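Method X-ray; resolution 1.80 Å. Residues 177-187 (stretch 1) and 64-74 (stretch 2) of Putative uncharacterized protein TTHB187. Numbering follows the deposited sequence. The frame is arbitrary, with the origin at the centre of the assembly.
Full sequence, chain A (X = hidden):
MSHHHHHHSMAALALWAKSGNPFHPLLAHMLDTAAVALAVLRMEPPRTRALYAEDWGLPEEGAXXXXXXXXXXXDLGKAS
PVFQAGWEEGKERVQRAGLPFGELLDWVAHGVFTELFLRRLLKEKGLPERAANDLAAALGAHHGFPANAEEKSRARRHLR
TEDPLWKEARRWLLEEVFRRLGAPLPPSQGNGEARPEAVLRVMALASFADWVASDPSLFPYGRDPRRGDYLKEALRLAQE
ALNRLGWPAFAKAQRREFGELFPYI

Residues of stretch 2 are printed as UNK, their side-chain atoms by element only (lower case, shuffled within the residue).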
# COMPACT_ATOMS: atom_id res chain seq x y z
N VAL A 177 8.59 -2.02 5.36
CA VAL A 177 7.50 -1.07 5.50
C VAL A 177 6.88 -1.18 6.89
O VAL A 177 6.76 -0.19 7.58
CB VAL A 177 6.44 -1.31 4.42
CG1 VAL A 177 5.21 -0.42 4.66
CG2 VAL A 177 7.07 -1.03 3.02
N PHE A 178 6.51 -2.39 7.32
CA PHE A 178 5.91 -2.55 8.66
C PHE A 178 6.82 -2.03 9.76
O PHE A 178 6.39 -1.34 10.69
CB PHE A 178 5.53 -4.01 8.92
CG PHE A 178 4.18 -4.37 8.40
CD1 PHE A 178 3.13 -4.62 9.26
CD2 PHE A 178 3.92 -4.35 7.04
CE1 PHE A 178 1.87 -4.90 8.78
CE2 PHE A 178 2.63 -4.65 6.55
CZ PHE A 178 1.62 -4.93 7.41
N ARG A 179 8.10 -2.34 9.64
CA ARG A 179 9.06 -1.87 10.64
C ARG A 179 9.22 -0.34 10.65
O ARG A 179 9.23 0.27 11.70
CB ARG A 179 10.41 -2.54 10.42
CG ARG A 179 11.46 -2.12 11.47
CD ARG A 179 12.72 -2.98 11.36
NE ARG A 179 13.16 -3.17 9.97
CZ ARG A 179 13.03 -4.32 9.31
NH1 ARG A 179 12.50 -5.39 9.91
NH2 ARG A 179 13.45 -4.43 8.07
N ARG A 180 9.35 0.26 9.47
CA ARG A 180 9.45 1.71 9.36
C ARG A 180 8.24 2.48 9.92
O ARG A 180 8.40 3.55 10.48
CB ARG A 180 9.64 2.19 7.90
CG ARG A 180 10.81 1.71 7.20
CD ARG A 180 11.97 2.53 7.59
NE ARG A 180 12.97 2.06 6.70
CZ ARG A 180 13.50 2.71 5.66
NH1 ARG A 180 13.35 4.01 5.41
NH2 ARG A 180 14.30 1.98 4.94
N LEU A 181 7.03 1.95 9.71
CA LEU A 181 5.78 2.57 10.16
C LEU A 181 5.45 2.26 11.61
O LEU A 181 4.56 2.89 12.19
CB LEU A 181 4.59 2.07 9.33
CG LEU A 181 4.32 2.88 8.06
CD1 LEU A 181 3.68 4.23 8.35
CD2 LEU A 181 5.59 3.05 7.23
N GLY A 182 6.14 1.28 12.18
CA GLY A 182 5.89 0.90 13.57
C GLY A 182 4.52 0.26 13.71
O GLY A 182 3.87 0.39 14.74
N ALA A 183 4.09 -0.46 12.66
CA ALA A 183 2.76 -1.07 12.62
C ALA A 183 2.65 -2.28 13.53
O ALA A 183 3.44 -3.19 13.41
CB ALA A 183 2.46 -1.50 11.19
N PRO A 184 1.64 -2.30 14.41
CA PRO A 184 1.29 -3.49 15.21
C PRO A 184 0.32 -4.43 14.44
O PRO A 184 -0.43 -3.98 13.60
CB PRO A 184 0.56 -2.89 16.40
CG PRO A 184 -0.23 -1.70 15.73
CD PRO A 184 0.70 -1.18 14.66
N LEU A 185 0.31 -5.71 14.77
CA LEU A 185 -0.71 -6.63 14.25
C LEU A 185 -1.99 -6.51 15.07
O LEU A 185 -1.96 -6.40 16.29
CB LEU A 185 -0.19 -8.07 14.28
CG LEU A 185 -1.07 -9.13 13.58
CD1 LEU A 185 -0.81 -9.07 12.06
CD2 LEU A 185 -0.83 -10.56 14.16
N PRO A 186 -3.14 -6.57 14.40
CA PRO A 186 -4.41 -6.57 15.15
C PRO A 186 -4.56 -7.82 16.01
O PRO A 186 -4.13 -8.89 15.59
CB PRO A 186 -5.47 -6.59 14.04
CG PRO A 186 -4.77 -5.96 12.86
CD PRO A 186 -3.33 -6.41 12.95
N PRO A 187 -5.19 -7.70 17.17
CA PRO A 187 -5.45 -8.87 18.03
C PRO A 187 -6.41 -9.88 17.38
O PRO A 187 -7.17 -9.48 16.47
CB PRO A 187 -6.11 -8.25 19.28
CG PRO A 187 -5.75 -6.81 19.25
CD PRO A 187 -5.64 -6.45 17.79
N UNK A 64 -4.08 3.32 12.93
CA UNK A 64 -3.73 4.10 11.75
C UNK A 64 -2.36 3.67 11.18
O UNK A 64 -2.18 3.60 9.96
c UNK A 64 -6.31 5.80 11.94
c UNK A 64 -4.87 7.70 12.80
c UNK A 64 -3.74 5.60 12.04
c UNK A 64 -5.02 6.17 12.68
N UNK A 65 -1.41 3.35 12.05
CA UNK A 65 -0.12 2.84 11.59
C UNK A 65 -0.27 1.50 10.86
O UNK A 65 0.39 1.30 9.84
c UNK A 65 0.87 2.71 12.77
N UNK A 66 -1.07 0.58 11.42
CA UNK A 66 -1.42 -0.69 10.76
C UNK A 66 -2.02 -0.47 9.35
O UNK A 66 -1.58 -1.07 8.33
c UNK A 66 -1.38 -5.69 9.85
c UNK A 66 -3.74 -5.74 9.29
c UNK A 66 -1.49 -4.42 10.42
n UNK A 66 -4.95 -3.66 10.04
c UNK A 66 -3.21 -2.54 10.94
c UNK A 66 -2.50 -6.33 9.27
c UNK A 66 -2.74 -3.80 10.45
c UNK A 66 -4.58 -2.51 10.68
c UNK A 66 -2.40 -1.48 11.65
c UNK A 66 -3.85 -4.46 9.86
N UNK A 67 -3.01 0.42 9.27
CA UNK A 67 -3.67 0.66 8.00
C UNK A 67 -2.73 1.32 7.00
O UNK A 67 -2.73 0.99 5.80
c UNK A 67 -4.95 1.55 8.21
N UNK A 68 -1.92 2.26 7.47
CA UNK A 68 -0.95 2.91 6.57
C UNK A 68 0.05 1.93 5.97
O UNK A 68 0.42 2.03 4.81
c UNK A 68 -0.18 4.07 7.34
N UNK A 69 0.57 1.04 6.81
CA UNK A 69 1.56 0.05 6.36
C UNK A 69 0.93 -0.92 5.34
O UNK A 69 1.55 -1.28 4.33
c UNK A 69 2.04 -0.75 7.56
N UNK A 70 -0.31 -1.33 5.61
CA UNK A 70 -0.99 -2.23 4.68
C UNK A 70 -1.10 -1.55 3.32
O UNK A 70 -0.89 -2.15 2.27
c UNK A 70 -2.41 -2.52 5.18
c UNK A 70 -4.23 -3.62 6.46
c UNK A 70 -2.70 -3.67 6.12
c UNK A 70 -2.27 -5.03 5.50
N UNK A 71 -1.57 -0.30 3.35
CA UNK A 71 -1.79 0.45 2.10
C UNK A 71 -0.46 0.64 1.36
O UNK A 71 -0.41 0.71 0.10
c UNK A 71 -2.41 1.80 2.48
c UNK A 71 -3.95 1.56 2.85
c UNK A 71 -2.22 2.83 1.41
N UNK A 72 0.61 0.74 2.12
CA UNK A 72 1.93 0.82 1.47
C UNK A 72 2.25 -0.38 0.58
O UNK A 72 3.18 -0.33 -0.24
N UNK A 73 1.54 -1.49 0.75
CA UNK A 73 1.88 -2.72 0.01
C UNK A 73 1.10 -2.81 -1.29
O UNK A 73 1.21 -3.83 -1.98
c UNK A 73 1.60 -3.96 0.84
c UNK A 73 3.74 -4.02 2.13
c UNK A 73 2.24 -3.93 2.24
c UNK A 73 1.67 -5.06 3.04
N UNK A 74 0.32 -1.78 -1.64
CA UNK A 74 -0.50 -1.81 -2.87
C UNK A 74 0.29 -2.25 -4.11
O UNK A 74 -0.23 -2.98 -4.94
n UNK A 74 -3.76 0.06 -5.59
n UNK A 74 -1.62 0.18 -5.50
c UNK A 74 -2.04 -0.21 -4.24
c UNK A 74 -2.68 0.35 -6.28
c UNK A 74 -3.39 -0.28 -4.30
c UNK A 74 -1.08 -0.38 -3.09

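Position 64 carries four side-chain carbons, forked at the second, on a CA-to-CB bond that points away from stretch 1; nothing there is touched. The atoms fit leucine, Leu-64. At position 65 a single carbon points toward stretch 1, with CB 3.7 Å from Leu-181 O and 4.3 Å from Pro-184 CD. One carbon makes this Ala-65.

Position 66 has one carbon followed by fused five- and six-membered rings of eight carbons and one nitrogen. Pro-186 lies over one face of these rings, its CD 3.5 Å from the centroid of the six-membered ring and almost exactly on the ring normal, a CH-pi contact; Phe-178 and Leu-185 also approach them. The side chain can only be tryptophan, Trp-66. Phe-178 CE1 approaches Trp-66 CZ3 to 3.5 Å, with the two ring planes at 70°, and Leu-185, whose CA-to-CB bond points away, still brings CD1 within 4.1 Å of Trp-66 CZ3.

Position 67 has one carbon, pointing away and making no contact: Ala-67. Position 68 also has one carbon, but it points toward stretch 1 and its CB lies 4.0 Å from Leu-181 CD1; it is Ala-68. The single carbon of position 69 points toward stretch 1; this CB stands over one face of the Phe-178 ring, 4.0 Å from its centroid, and lies 3.7 Å from Ala-183 CB and 4.2 Å from Leu-181 CB. It is Ala-69.

Four carbons forked at the second return at position 70. The CA-to-CB bond points away, but the end of the side chain comes nearer, at the edge of the Phe-178 ring. This is Leu-70, with CD2 4.3 Å from Phe-178 CZ. Position 71 has one carbon carrying two more, the beta-branched pattern of Val-71, and lies out of reach. No side-chain atoms exist at position 72, hence Gly-72; an ideal CB there would come within 3.3 Å of Val-177 CG1, a tight fit. Position 73 again has four carbons forked at the second, whose end reaches the edge of the Phe-178 ring, near its plane, and comes near Val-177. This is Leu-73, with CD1 3.7 Å from Phe-178 CE2. Position 74, one carbon and a five-membered ring with two nitrogens, is His-74, beyond reach of stretch 1.

The contact is apolar packing, with no hydrogen bonds across it. The helices run at 147°, with an axial closest approach of 9.1 Å. Phe-178 and Leu-181 pack on alanine CB atoms, whereas Val-177 CG1 comes 3.8 Å from the backbone atom Ala-69 O and Ala-183 CB comes 3.7 Å from Ala-65 O. Beyond the helix, Gly-182 adopts positive phi, and the chain continues along Trp-66 through Ala-183 to Pro-186. Pro-184 O, 3.4 Å from Trp-66 CE3, is buried without a polar partner.

Stretch 2, residues 64-74: LAWAAALVGLH
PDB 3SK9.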